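Local coordinates for protein AceL NrdHF-1-1 Intein (PDB 6ZGQ) that belongs to the naturally split class 3 inteins, which excise themselves and ligate their flanking exteins, here as a linked, splice-inactive variant, at residues F35-K40 against N73-Y78; F42-P47 against S106-K111; E62-D67 against K111-T116; F66-S71 against F141-E146. All blocks are in the same frame, centred on the assembly; numbering follows the deposited sequence. Where two conformers were deposited one is given.

How the contacts relate
From the N terminus, the turn at 35-40 closes a loop of 32 intervening residues onto strand 75-80 (contact 1). F42-P47 then reaches past that loop to 106-111 (contact 2, 58 residues between). The hairpin end 62-67 meets 111-116 (contact 3, 43 residues between), and 66-71 spans the longest gap, 69 residues, to 141-146 (contact 4). Contacts 3 and 4 share F66 and D67 on strand 66-70; every other pair crosses. Contacts 2 and 3 both use strand 109-114. F35 on I110 and F42 on V142 tie the small sheet 32-35/42-45 to the large antiparallel sheet, and M76 on F66 does so for 57-63/66-70/119-125.

Contact 1: F35-K40 against N73-Y78; sequences FDMNTK and NHRMIY
M37 and I77 are the nearest backbone partners, yet their CA atoms stay 8.6 Å apart, so the turn after strand 32-35 and the strand beginning at R75 meet through side chains alone. M37 spans most of the gap. Its chain runs straight to CG and SD, then bends at the thioether (chi3 75°), which lays CE against the CD1 methyl of I77 at 3.8 Å. SD itself comes 3.5 Å from R75 NH2, lying near the guanidinium plane at its edge, not over a face. The sulfur thus faces a charged group and an aliphatic tip together. The guanidinium is held elsewhere: NE pairs with E86, while NH1 bonds to the backbone O of K139 and of A155, the alanine that replaces the terminal asparagine in this variant. The turn that presents M37 has its own internal bonding. D36 OD1 accepts from T39 N at 2.7 Å through its anti lone pair, an Asx motif, and K40 N bonds to D36 O at 2.7 Å. I84 lies against both M37 and I77, enclosing the buried cluster from strand 83-88. Such packing of a turn's apolar side chain onto a neighbouring strand suits the all-beta, horseshoe-like HINT fold of inteins, in which R75 follows H74, probably the block B histidine.

Contact 2: F42-P47 against S106-K111; sequences FSYTNP and SHMQIK
F42 gives strand 42-45 its main hold on M108 and I110, whose segment enters strand 109-114. Apolar packing on the ring comes first. M108 CB sits over one face of the F42 ring, 4.1 Å above its plane and displaced toward the rim, while I110 CG1 meets the ring at its edge, 3.8 Å from CE2. The ring is therefore touched from two directions at once. Sulfur-aromatic contact adds to this: M108, modelled in two conformers, in one of them curls back at chi2 (-55°) and places SD 5.3 Å from the F42 centroid, only 16° off the ring normal, a distant Met-aromatic approach. In the same conformer its CE methyl lies 3.7 Å from Y44 OH, the two side chains crossing at about a right angle. F35 also meets the F42 ring, and V103 borders it from strand 98-104. Replacing F42 by alanine would probably take away the face that M108 CB covers and the edge that I110 CG1 meets, opening a gap beside F35. Just before M108, S106 and H107 match the end of the GSH linker joining the split halves; this is surface packing of a two-stranded hairpin against the main sheet of the intein fold.

Contact 3: E62-D67 against K111-T116; sequences EGAGFD and KRIKST
I113 reaches from strand 109-114 into the hairpin end 62-67, where G63 to F66 form a type I' beta turn. From its CB the side chain divides. CG2 comes 4.0 Å from A64 O. CG1 takes the position between backbone N and carbonyl carbon (chi1 55°), and carries CD1 toward the turn. That one methyl meets three residues: F66 CB at 3.5 Å, G63 O at 3.7 Å and, more loosely, A64 CB at 4.2 Å. The turn it presses on is closed by its own backbone bonds, G63 N to F66 O at 2.9 Å and F66 N to G63 O at 3.0 Å, so G63 O is already engaged when CD1 touches it. V118 packs on both I113 and F66, and the F66 ring goes on to stack with F100. On the I113 side the contact is purely aliphatic, meeting a methylene, a methyl and the carbonyl oxygens of G63 and A64, so fit of shape and exclusion of water hold this join, without any directional bond between the two segments.

Contact 4: F66-S71 against F141-E146; sequences FDQKVS and FVVTDE
K69 and E146 form the strongest tie. NZ donates to OE2 of E146 at 2.9 Å, using the syn lone pair on the side of the other oxygen, and makes a weak second bond to OE1 of E146. The lysine chain is extended until chi4 (84°), whose bend turns NZ back to D67 OD1 as well, 3.1 Å away and met from 41° above the carboxylate plane. The ammonium thus stands between two acids whose nearest oxygens, D67 OD1 and E146 OE1, are 4.5 Å apart, and probably eases their repulsion. An alanine in place of K69 would probably leave those carboxylates without their shared countercharge and E146 free to turn. D67 OD2 has its own partner, H60. Farther along, a water bridges the segments, accepting from D67 N at 2.7 Å and lying 2.6 Å from D145 OD2, to which it donates in the D145 conformer described; OD1 of D145 takes the backbone N of H147 and N149. In the same conformer, D67 CB lies 3.6 Å from D145 OD2. Farther in, the Q68 and V143 side chains cross at about a right angle, Q68 NE2 4.0 Å from V143 CG2, the buried amide satisfied by T153, S151 and V152 of strand 150-154. The D67, K69 and E146 salt-bridge network probably depends on all three being charged, and with the water it joins strand 66-70 to the loop after strand 140-144.

Contact 1: F35-K40 against N73-Y78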
loop_
_atom_site.group_PDB
_atom_site.type_symbol
_atom_site.label_atom_id
_atom_site.label_comp_id
_atom_site.label_asym_id
_atom_site.label_seq_id
_atom_site.Cartn_x
_atom_site.Cartn_y
_atom_site.Cartn_z
ATOM N N PHE A 35 8.174 4.755 -3.307
ATOM C CA PHE A 35 8.189 4.529 -4.757
ATOM C C PHE A 35 7.660 5.818 -5.403
ATOM O O PHE A 35 6.526 6.233 -5.122
ATOM C CB PHE A 35 7.312 3.316 -5.095
ATOM C CG PHE A 35 7.244 2.965 -6.563
ATOM C CD1 PHE A 35 8.318 2.369 -7.205
ATOM C CD2 PHE A 35 6.080 3.190 -7.287
ATOM C CE1 PHE A 35 8.242 2.021 -8.543
ATOM C CE2 PHE A 35 5.999 2.849 -8.626
ATOM C CZ PHE A 35 7.082 2.268 -9.257
ATOM N N ASP A 36 8.494 6.466 -6.221
ATOM C CA ASP A 36 8.122 7.732 -6.874
ATOM C C ASP A 36 7.241 7.402 -8.085
ATOM O O ASP A 36 7.685 6.675 -8.980
ATOM C CB ASP A 36 9.365 8.530 -7.274
ATOM C CG ASP A 36 9.015 9.881 -7.849
ATOM O OD1 ASP A 36 8.624 9.926 -9.033
ATOM O OD2 ASP A 36 9.098 10.879 -7.106
ATOM N N MET A 37 5.997 7.899 -8.081
ATOM C CA MET A 37 4.998 7.580 -9.114
ATOM C C MET A 37 5.392 8.153 -10.479
ATOM O O MET A 37 5.027 7.572 -11.506
ATOM C CB MET A 37 3.613 8.101 -8.719
ATOM C CG MET A 37 2.956 7.324 -7.593
ATOM S SD MET A 37 1.419 8.108 -7.085
ATOM C CE MET A 37 0.340 7.640 -8.436
ATOM N N ASN A 38 6.123 9.276 -10.478
ATOM C CA ASN A 38 6.545 9.969 -11.710
ATOM C C ASN A 38 7.770 9.299 -12.357
ATOM O O ASN A 38 7.824 9.212 -13.592
ATOM C CB ASN A 38 6.829 11.460 -11.448
ATOM C CG ASN A 38 5.602 12.221 -10.971
ATOM O OD1 ASN A 38 4.477 11.928 -11.376
ATOM N ND2 ASN A 38 5.817 13.213 -10.113
ATOM N N THR A 39 8.716 8.823 -11.532
ATOM C CA THR A 39 10.020 8.311 -11.998
ATOM C C THR A 39 10.146 6.777 -11.909
ATOM O O THR A 39 11.013 6.215 -12.578
ATOM C CB THR A 39 11.191 8.956 -11.214
ATOM O OG1 THR A 39 11.167 8.504 -9.859
ATOM C CG2 THR A 39 11.121 10.485 -11.240
ATOM N N LYS A 40 9.289 6.128 -11.103
ATOM C CA LYS A 40 9.312 4.667 -10.833
ATOM C C LYS A 40 10.573 4.238 -10.077
ATOM O O LYS A 40 10.908 3.048 -10.089
ATOM C CB LYS A 40 9.202 3.832 -12.121
ATOM C CG LYS A 40 7.863 3.890 -12.841
ATOM C CD LYS A 40 7.921 3.085 -14.132
ATOM C CE LYS A 40 6.548 2.849 -14.738
ATOM N NZ LYS A 40 6.649 2.029 -15.975
ATOM N N ASN A 73 -11.284 4.805 1.111
ATOM C CA ASN A 73 -10.721 5.946 0.357
ATOM C C ASN A 73 -9.196 5.912 0.306
ATOM O O ASN A 73 -8.586 6.917 -0.065
ATOM C CB ASN A 73 -11.174 7.297 0.936
ATOM C CG ASN A 73 -12.677 7.467 0.907
ATOM O OD1 ASN A 73 -13.328 7.144 -0.085
ATOM N ND2 ASN A 73 -13.235 7.971 1.991
ATOM N N HIS A 74 -8.595 4.777 0.682
ATOM C CA HIS A 74 -7.150 4.547 0.526
ATOM C C HIS A 74 -6.792 4.536 -0.963
ATOM O O HIS A 74 -7.552 3.984 -1.768
ATOM C CB HIS A 74 -6.714 3.233 1.162
ATOM C CG HIS A 74 -5.248 3.003 1.051
ATOM N ND1 HIS A 74 -4.336 3.740 1.771
ATOM C CD2 HIS A 74 -4.532 2.155 0.280
ATOM C CE1 HIS A 74 -3.118 3.337 1.467
ATOM N NE2 HIS A 74 -3.207 2.383 0.556
ATOM N N ARG A 75 -5.657 5.151 -1.312
ATOM C CA ARG A 75 -5.189 5.238 -2.698
ATOM C C ARG A 75 -4.505 3.915 -3.073
ATOM O O ARG A 75 -3.498 3.543 -2.450
ATOM C CB ARG A 75 -4.251 6.444 -2.874
ATOM C CG ARG A 75 -4.968 7.787 -2.750
ATOM C CD ARG A 75 -4.009 8.955 -2.592
ATOM N NE ARG A 75 -3.140 9.120 -3.764
ATOM C CZ ARG A 75 -1.832 8.848 -3.812
ATOM N NH1 ARG A 75 -1.176 8.396 -2.753
ATOM N NH2 ARG A 75 -1.161 9.035 -4.942
ATOM N N MET A 76 -5.095 3.186 -4.028
ATOM C CA MET A 76 -4.479 1.990 -4.613
ATOM C C MET A 76 -3.612 2.454 -5.778
ATOM O O MET A 76 -4.032 3.350 -6.518
ATOM C CB MET A 76 -5.540 0.994 -5.085
ATOM C CG MET A 76 -6.436 0.492 -3.963
ATOM S SD MET A 76 -5.493 -0.260 -2.625
ATOM C CE MET A 76 -4.976 -1.786 -3.410
ATOM N N ILE A 77 -2.407 1.881 -5.880
ATOM C CA ILE A 77 -1.385 2.248 -6.870
ATOM C C ILE A 77 -1.241 1.057 -7.820
ATOM O O ILE A 77 -1.081 -0.083 -7.364
ATOM C CB ILE A 77 -0.042 2.599 -6.175
ATOM C CG1 ILE A 77 -0.228 3.764 -5.183
ATOM C CG2 ILE A 77 1.051 2.926 -7.187
ATOM C CD1 ILE A 77 -0.657 5.083 -5.800
ATOM N N TYR A 78 -1.370 1.322 -9.122
ATOM C CA TYR A 78 -1.256 0.297 -10.161
ATOM C C TYR A 78 -0.552 0.925 -11.360
ATOM O O TYR A 78 -0.477 2.160 -11.434
ATOM C CB TYR A 78 -2.641 -0.259 -10.524
ATOM C CG TYR A 78 -3.628 0.757 -11.044
ATOM C CD1 TYR A 78 -4.401 1.513 -10.174
ATOM C CD2 TYR A 78 -3.802 0.949 -12.407
ATOM C CE1 TYR A 78 -5.313 2.437 -10.649
ATOM C CE2 TYR A 78 -4.709 1.875 -12.894
ATOM C CZ TYR A 78 -5.466 2.615 -12.008
ATOM O OH TYR A 78 -6.369 3.536 -12.472
#

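Contact 2: F42-P47 against S106-K111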
loop_
_atom_site.group_PDB
_atom_site.type_symbol
_atom_site.label_atom_id
_atom_site.label_comp_id
_atom_site.label_asym_id
_atom_site.label_seq_id
_atom_site.Cartn_x
_atom_site.Cartn_y
_atom_site.Cartn_z
ATOM N N PHE A 42 12.833 3.787 -6.524
ATOM C CA PHE A 42 12.759 3.473 -5.091
ATOM C C PHE A 42 13.789 4.316 -4.315
ATOM O O PHE A 42 14.908 4.505 -4.794
ATOM C CB PHE A 42 13.043 1.976 -4.882
ATOM C CG PHE A 42 11.904 1.071 -5.276
ATOM C CD1 PHE A 42 10.844 0.843 -4.404
ATOM C CD2 PHE A 42 11.908 0.423 -6.503
ATOM C CE1 PHE A 42 9.799 0.005 -4.760
ATOM C CE2 PHE A 42 10.875 -0.425 -6.856
ATOM C CZ PHE A 42 9.816 -0.629 -5.990
ATOM N N SER A 43 13.408 4.841 -3.148
ATOM C CA SER A 43 14.349 5.532 -2.245
ATOM C C SER A 43 13.791 5.536 -0.821
ATOM O O SER A 43 12.587 5.318 -0.654
ATOM C CB SER A 43 14.620 6.963 -2.723
ATOM O OG SER A 43 13.421 7.708 -2.866
ATOM N N TYR A 44 14.663 5.729 0.179
ATOM C CA TYR A 44 14.252 5.876 1.584
ATOM C C TYR A 44 14.105 7.381 1.891
ATOM O O TYR A 44 15.015 8.166 1.596
ATOM C CB TYR A 44 15.231 5.176 2.546
ATOM C CG TYR A 44 15.400 3.697 2.275
ATOM C CD1 TYR A 44 14.506 2.766 2.793
ATOM C CD2 TYR A 44 16.447 3.229 1.489
ATOM C CE1 TYR A 44 14.651 1.414 2.541
ATOM C CE2 TYR A 44 16.604 1.876 1.239
ATOM C CZ TYR A 44 15.704 0.972 1.768
ATOM O OH TYR A 44 15.847 -0.370 1.523
ATOM N N THR A 45 12.948 7.764 2.436
ATOM C CA THR A 45 12.624 9.153 2.812
ATOM C C THR A 45 11.880 9.119 4.151
ATOM O O THR A 45 11.327 8.081 4.506
ATOM C CB THR A 45 11.692 9.821 1.775
ATOM O OG1 THR A 45 10.514 9.020 1.637
ATOM C CG2 THR A 45 12.362 9.973 0.407
ATOM N N ASN A 46 11.889 10.238 4.878
ATOM C CA ASN A 46 11.117 10.389 6.123
ATOM C C ASN A 46 9.667 10.691 5.733
ATOM O O ASN A 46 9.423 11.469 4.808
ATOM C CB ASN A 46 11.716 11.482 7.020
ATOM C CG ASN A 46 13.151 11.190 7.400
ATOM O OD1 ASN A 46 13.429 10.345 8.252
ATOM N ND2 ASN A 46 14.075 11.871 6.746
ATOM N N PRO A 47 8.688 10.048 6.405
ATOM C CA PRO A 47 7.295 10.482 6.251
ATOM C C PRO A 47 7.159 11.926 6.738
ATOM O O PRO A 47 7.871 12.301 7.671
ATOM C CB PRO A 47 6.493 9.530 7.157
ATOM C CG PRO A 47 7.428 8.436 7.559
ATOM C CD PRO A 47 8.837 8.901 7.312
ATOM N N SER A 106 15.606 -8.958 -2.504
ATOM C CA SER A 106 16.356 -7.921 -1.767
ATOM C C SER A 106 16.822 -6.762 -2.660
ATOM O O SER A 106 17.282 -5.744 -2.129
ATOM C CB SER A 106 17.576 -8.547 -1.085
ATOM O OG SER A 106 17.214 -9.732 -0.402
ATOM N N HIS A 107 16.686 -6.921 -3.986
ATOM C CA HIS A 107 17.210 -5.980 -4.997
ATOM C C HIS A 107 16.120 -5.044 -5.567
ATOM O O HIS A 107 16.381 -4.358 -6.568
ATOM C CB HIS A 107 17.897 -6.744 -6.149
ATOM C CG HIS A 107 18.561 -8.018 -5.726
ATOM N ND1 HIS A 107 19.194 -8.163 -4.508
ATOM C CD2 HIS A 107 18.691 -9.206 -6.361
ATOM C CE1 HIS A 107 19.680 -9.387 -4.411
ATOM N NE2 HIS A 107 19.390 -10.040 -5.523
ATOM N N MET A 108 14.940 -5.041 -4.929
ATOM C CA MET A 108 13.780 -4.196 -5.286
ATOM C C MET A 108 13.325 -4.438 -6.727
ATOM O O MET A 108 13.086 -3.479 -7.465
ATOM C CB MET A 108 14.086 -2.705 -5.081
ATOM C CG MET A 108 14.662 -2.357 -3.718
ATOM S SD MET A 108 13.634 -2.932 -2.357
ATOM C CE MET A 108 14.799 -2.857 -0.997
ATOM N N GLN A 109 13.204 -5.714 -7.106
ATOM C CA GLN A 109 12.764 -6.120 -8.462
ATOM C C GLN A 109 11.240 -5.978 -8.548
ATOM O O GLN A 109 10.531 -6.522 -7.687
ATOM C CB GLN A 109 13.212 -7.555 -8.760
ATOM C CG GLN A 109 12.836 -8.068 -10.145
ATOM C CD GLN A 109 13.867 -7.754 -11.225
ATOM O OE1 GLN A 109 15.017 -7.416 -10.941
ATOM N NE2 GLN A 109 13.457 -7.886 -12.479
ATOM N N ILE A 110 10.757 -5.230 -9.550
ATOM C CA ILE A 110 9.319 -4.977 -9.767
ATOM C C ILE A 110 8.697 -6.129 -10.559
ATOM O O ILE A 110 9.180 -6.444 -11.660
ATOM C CB ILE A 110 9.073 -3.662 -10.543
ATOM C CG1 ILE A 110 9.700 -2.467 -9.812
ATOM C CG2 ILE A 110 7.576 -3.457 -10.761
ATOM C CD1 ILE A 110 9.456 -1.139 -10.495
ATOM N N LYS A 111 7.639 -6.729 -10.000
ATOM C CA LYS A 111 6.800 -7.739 -10.669
ATOM C C LYS A 111 5.372 -7.210 -10.766
ATOM O O LYS A 111 4.774 -6.916 -9.732
ATOM C CB LYS A 111 6.795 -9.058 -9.886
ATOM C CG LYS A 111 5.858 -10.111 -10.476
ATOM C CD LYS A 111 6.246 -11.524 -10.082
ATOM C CE LYS A 111 5.408 -12.049 -8.930
ATOM N NZ LYS A 111 5.827 -13.436 -8.606
#

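Contact 3: E62-D67 against K111-T116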
loop_
_atom_site.group_PDB
_atom_site.type_symbol
_atom_site.label_atom_id
_atom_site.label_comp_id
_atom_site.label_asym_id
_atom_site.label_seq_id
_atom_site.Cartn_x
_atom_site.Cartn_y
_atom_site.Cartn_z
ATOM N N GLU A 62 -6.566 -9.437 -2.426
ATOM C CA GLU A 62 -5.797 -10.679 -2.209
ATOM C C GLU A 62 -5.656 -11.491 -3.504
ATOM O O GLU A 62 -6.661 -11.862 -4.117
ATOM C CB GLU A 62 -6.437 -11.555 -1.117
ATOM C CG GLU A 62 -5.584 -12.769 -0.741
ATOM C CD GLU A 62 -6.122 -13.587 0.423
ATOM O OE1 GLU A 62 -7.307 -13.441 0.783
ATOM O OE2 GLU A 62 -5.348 -14.392 0.984
ATOM N N GLY A 63 -4.411 -11.770 -3.896
ATOM C CA GLY A 63 -4.121 -12.692 -5.000
ATOM C C GLY A 63 -2.684 -12.582 -5.474
ATOM O O GLY A 63 -2.152 -11.472 -5.511
ATOM N N ALA A 64 -2.072 -13.734 -5.773
ATOM C CA ALA A 64 -0.796 -13.846 -6.497
ATOM C C ALA A 64 0.360 -13.063 -5.855
ATOM O O ALA A 64 1.126 -12.406 -6.569
ATOM C CB ALA A 64 -0.995 -13.420 -7.948
ATOM N N GLY A 65 0.479 -13.157 -4.526
ATOM C CA GLY A 65 1.553 -12.506 -3.751
ATOM C C GLY A 65 1.251 -11.060 -3.382
ATOM O O GLY A 65 2.110 -10.394 -2.797
ATOM N N PHE A 66 0.045 -10.589 -3.728
ATOM C CA PHE A 66 -0.467 -9.248 -3.382
ATOM C C PHE A 66 -1.530 -9.395 -2.272
ATOM O O PHE A 66 -2.506 -10.146 -2.428
ATOM C CB PHE A 66 -1.051 -8.573 -4.639
ATOM C CG PHE A 66 -1.432 -7.123 -4.455
ATOM C CD1 PHE A 66 -0.471 -6.127 -4.480
ATOM C CD2 PHE A 66 -2.759 -6.761 -4.284
ATOM C CE1 PHE A 66 -0.825 -4.799 -4.317
ATOM C CE2 PHE A 66 -3.121 -5.436 -4.115
ATOM C CZ PHE A 66 -2.151 -4.452 -4.126
ATOM N N ASP A 67 -1.314 -8.714 -1.144
ATOM C CA ASP A 67 -2.317 -8.625 -0.063
ATOM C C ASP A 67 -2.240 -7.241 0.577
ATOM O O ASP A 67 -1.192 -6.896 1.134
ATOM C CB ASP A 67 -2.099 -9.707 1.005
ATOM C CG ASP A 67 -3.319 -9.915 1.901
ATOM O OD1 ASP A 67 -3.708 -8.973 2.625
ATOM O OD2 ASP A 67 -3.892 -11.019 1.866
ATOM N N LYS A 111 7.639 -6.729 -10.000
ATOM C CA LYS A 111 6.800 -7.739 -10.669
ATOM C C LYS A 111 5.372 -7.210 -10.766
ATOM O O LYS A 111 4.774 -6.916 -9.732
ATOM C CB LYS A 111 6.795 -9.058 -9.886
ATOM C CG LYS A 111 5.858 -10.111 -10.476
ATOM C CD LYS A 111 6.246 -11.524 -10.082
ATOM C CE LYS A 111 5.408 -12.049 -8.930
ATOM N NZ LYS A 111 5.827 -13.436 -8.606
ATOM N N ARG A 112 4.855 -7.088 -11.993
ATOM C CA ARG A 112 3.526 -6.533 -12.259
ATOM C C ARG A 112 2.565 -7.703 -12.475
ATOM O O ARG A 112 2.803 -8.525 -13.365
ATOM C CB ARG A 112 3.575 -5.585 -13.468
ATOM C CG ARG A 112 4.460 -4.366 -13.234
ATOM C CD ARG A 112 5.407 -4.139 -14.397
ATOM N NE ARG A 112 6.267 -2.971 -14.200
ATOM C CZ ARG A 112 7.574 -3.007 -13.949
ATOM N NH1 ARG A 112 8.223 -4.161 -13.839
ATOM N NH2 ARG A 112 8.240 -1.871 -13.795
ATOM N N ILE A 113 1.535 -7.793 -11.623
ATOM C CA ILE A 113 0.514 -8.860 -11.684
ATOM C C ILE A 113 -0.816 -8.257 -12.141
ATOM O O ILE A 113 -1.138 -7.134 -11.741
ATOM C CB ILE A 113 0.367 -9.606 -10.333
ATOM C CG1 ILE A 113 0.066 -8.639 -9.175
ATOM C CG2 ILE A 113 1.633 -10.404 -10.045
ATOM C CD1 ILE A 113 -0.798 -9.242 -8.093
ATOM N N LYS A 114 -1.547 -8.987 -12.994
ATOM C CA LYS A 114 -2.866 -8.565 -13.491
ATOM C C LYS A 114 -3.810 -8.380 -12.299
ATOM O O LYS A 114 -3.884 -9.267 -11.448
ATOM C CB LYS A 114 -3.440 -9.588 -14.486
ATOM C CG LYS A 114 -2.830 -9.515 -15.876
ATOM C CD LYS A 114 -3.326 -10.628 -16.780
ATOM C CE LYS A 114 -4.741 -10.375 -17.270
ATOM N NZ LYS A 114 -5.263 -11.562 -18.004
ATOM N N SER A 115 -4.476 -7.218 -12.235
ATOM C CA SER A 115 -5.424 -6.889 -11.161
ATOM C C SER A 115 -6.588 -7.897 -11.130
ATOM O O SER A 115 -7.163 -8.120 -10.062
ATOM C CB SER A 115 -5.948 -5.459 -11.310
ATOM O OG SER A 115 -6.465 -5.228 -12.603
ATOM N N THR A 116 -6.900 -8.498 -12.286
ATOM C CA THR A 116 -7.957 -9.514 -12.424
ATOM C C THR A 116 -7.571 -10.836 -11.733
ATOM O O THR A 116 -8.412 -11.726 -11.626
ATOM C CB THR A 116 -8.306 -9.766 -13.910
ATOM O OG1 THR A 116 -7.106 -10.029 -14.644
ATOM C CG2 THR A 116 -9.007 -8.554 -14.521
#

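Contact 4: F66-S71 against F141-E146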
loop_
_atom_site.group_PDB
_atom_site.type_symbol
_atom_site.label_atom_id
_atom_site.label_comp_id
_atom_site.label_asym_id
_atom_site.label_seq_id
_atom_site.Cartn_x
_atom_site.Cartn_y
_atom_site.Cartn_z
ATOM N N PHE A 66 0.045 -10.589 -3.728
ATOM C CA PHE A 66 -0.467 -9.248 -3.382
ATOM C C PHE A 66 -1.530 -9.395 -2.272
ATOM O O PHE A 66 -2.506 -10.146 -2.428
ATOM C CB PHE A 66 -1.051 -8.573 -4.639
ATOM C CG PHE A 66 -1.432 -7.123 -4.455
ATOM C CD1 PHE A 66 -0.471 -6.127 -4.480
ATOM C CD2 PHE A 66 -2.759 -6.761 -4.284
ATOM C CE1 PHE A 66 -0.825 -4.799 -4.317
ATOM C CE2 PHE A 66 -3.121 -5.436 -4.115
ATOM C CZ PHE A 66 -2.151 -4.452 -4.126
ATOM N N ASP A 67 -1.314 -8.714 -1.144
ATOM C CA ASP A 67 -2.317 -8.625 -0.063
ATOM C C ASP A 67 -2.240 -7.241 0.577
ATOM O O ASP A 67 -1.192 -6.896 1.134
ATOM C CB ASP A 67 -2.099 -9.707 1.005
ATOM C CG ASP A 67 -3.319 -9.915 1.901
ATOM O OD1 ASP A 67 -3.708 -8.973 2.625
ATOM O OD2 ASP A 67 -3.892 -11.019 1.866
ATOM N N GLN A 68 -3.329 -6.467 0.468
ATOM C CA GLN A 68 -3.480 -5.162 1.132
ATOM C C GLN A 68 -4.871 -5.095 1.789
ATOM O O GLN A 68 -5.857 -5.559 1.197
ATOM C CB GLN A 68 -3.257 -4.016 0.133
ATOM C CG GLN A 68 -1.837 -4.007 -0.423
ATOM C CD GLN A 68 -1.483 -2.767 -1.213
ATOM O OE1 GLN A 68 -2.285 -1.843 -1.368
ATOM N NE2 GLN A 68 -0.257 -2.743 -1.721
ATOM N N LYS A 69 -4.905 -4.579 3.023
ATOM C CA LYS A 69 -6.125 -4.360 3.804
ATOM C C LYS A 69 -6.182 -2.851 4.085
ATOM O O LYS A 69 -5.366 -2.330 4.857
ATOM C CB LYS A 69 -6.090 -5.219 5.081
ATOM C CG LYS A 69 -6.035 -6.720 4.792
ATOM C CD LYS A 69 -6.042 -7.573 6.052
ATOM C CE LYS A 69 -5.734 -9.033 5.753
ATOM N NZ LYS A 69 -4.269 -9.286 5.670
ATOM N N VAL A 70 -7.104 -2.163 3.409
ATOM C CA VAL A 70 -7.102 -0.702 3.310
ATOM C C VAL A 70 -8.507 -0.131 3.592
ATOM O O VAL A 70 -9.503 -0.870 3.504
ATOM C CB VAL A 70 -6.574 -0.281 1.911
ATOM C CG1 VAL A 70 -5.278 -1.018 1.579
ATOM C CG2 VAL A 70 -7.604 -0.540 0.817
ATOM N N SER A 71 -8.565 1.158 3.946
ATOM C CA SER A 71 -9.829 1.894 4.119
ATOM C C SER A 71 -10.474 2.145 2.751
ATOM O O SER A 71 -9.791 2.102 1.733
ATOM C CB SER A 71 -9.580 3.220 4.840
ATOM O OG SER A 71 -8.952 2.998 6.088
ATOM N N PHE A 141 4.496 4.049 -1.039
ATOM C CA PHE A 141 5.553 3.357 -0.267
ATOM C C PHE A 141 5.298 1.844 -0.248
ATOM O O PHE A 141 4.233 1.396 -0.680
ATOM C CB PHE A 141 5.690 3.951 1.149
ATOM C CG PHE A 141 4.422 3.909 1.966
ATOM C CD1 PHE A 141 4.087 2.778 2.687
ATOM C CD2 PHE A 141 3.567 5.000 2.007
ATOM C CE1 PHE A 141 2.922 2.731 3.435
ATOM C CE2 PHE A 141 2.404 4.959 2.752
ATOM C CZ PHE A 141 2.077 3.821 3.460
ATOM N N VAL A 142 6.292 1.079 0.217
ATOM C CA VAL A 142 6.286 -0.394 0.164
ATOM C C VAL A 142 5.800 -0.942 1.513
ATOM O O VAL A 142 6.294 -0.519 2.568
ATOM C CB VAL A 142 7.690 -0.953 -0.221
ATOM C CG1 VAL A 142 7.714 -2.477 -0.271
ATOM C CG2 VAL A 142 8.131 -0.404 -1.571
ATOM N N VAL A 143 4.812 -1.838 1.460
ATOM C CA VAL A 143 4.290 -2.561 2.637
ATOM C C VAL A 143 4.604 -4.053 2.472
ATOM O O VAL A 143 4.723 -4.528 1.333
ATOM C CB VAL A 143 2.763 -2.349 2.833
ATOM C CG1 VAL A 143 2.453 -0.913 3.241
ATOM C CG2 VAL A 143 1.966 -2.727 1.590
ATOM N N THR A 144 4.763 -4.753 3.601
ATOM C CA THR A 144 4.999 -6.207 3.667
ATOM C C THR A 144 3.797 -6.865 4.364
ATOM O O THR A 144 3.418 -6.427 5.457
ATOM C CB THR A 144 6.288 -6.484 4.448
ATOM O OG1 THR A 144 7.288 -5.591 3.955
ATOM C CG2 THR A 144 6.746 -7.939 4.306
ATOM N N ASP A 145 3.212 -7.880 3.724
ATOM C CA ASP A 145 2.059 -8.622 4.257
ATOM C C ASP A 145 2.542 -9.727 5.207
ATOM O O ASP A 145 3.754 -9.851 5.421
ATOM C CB ASP A 145 1.176 -9.157 3.112
ATOM C CG ASP A 145 1.853 -10.231 2.252
ATOM O OD1 ASP A 145 2.760 -10.942 2.746
ATOM O OD2 ASP A 145 1.434 -10.373 1.086
ATOM N N GLU A 146 1.593 -10.487 5.768
ATOM C CA GLU A 146 1.851 -11.577 6.738
ATOM C C GLU A 146 2.713 -12.711 6.159
ATOM O O GLU A 146 3.286 -13.481 6.933
ATOM C CB GLU A 146 0.513 -12.161 7.237
ATOM C CG GLU A 146 -0.391 -11.167 7.969
ATOM C CD GLU A 146 -1.515 -10.560 7.124
ATOM O OE1 GLU A 146 -1.974 -11.197 6.150
ATOM O OE2 GLU A 146 -1.955 -9.434 7.455
HETATM O O HOH W 1 1.333 -8.383 -0.655
#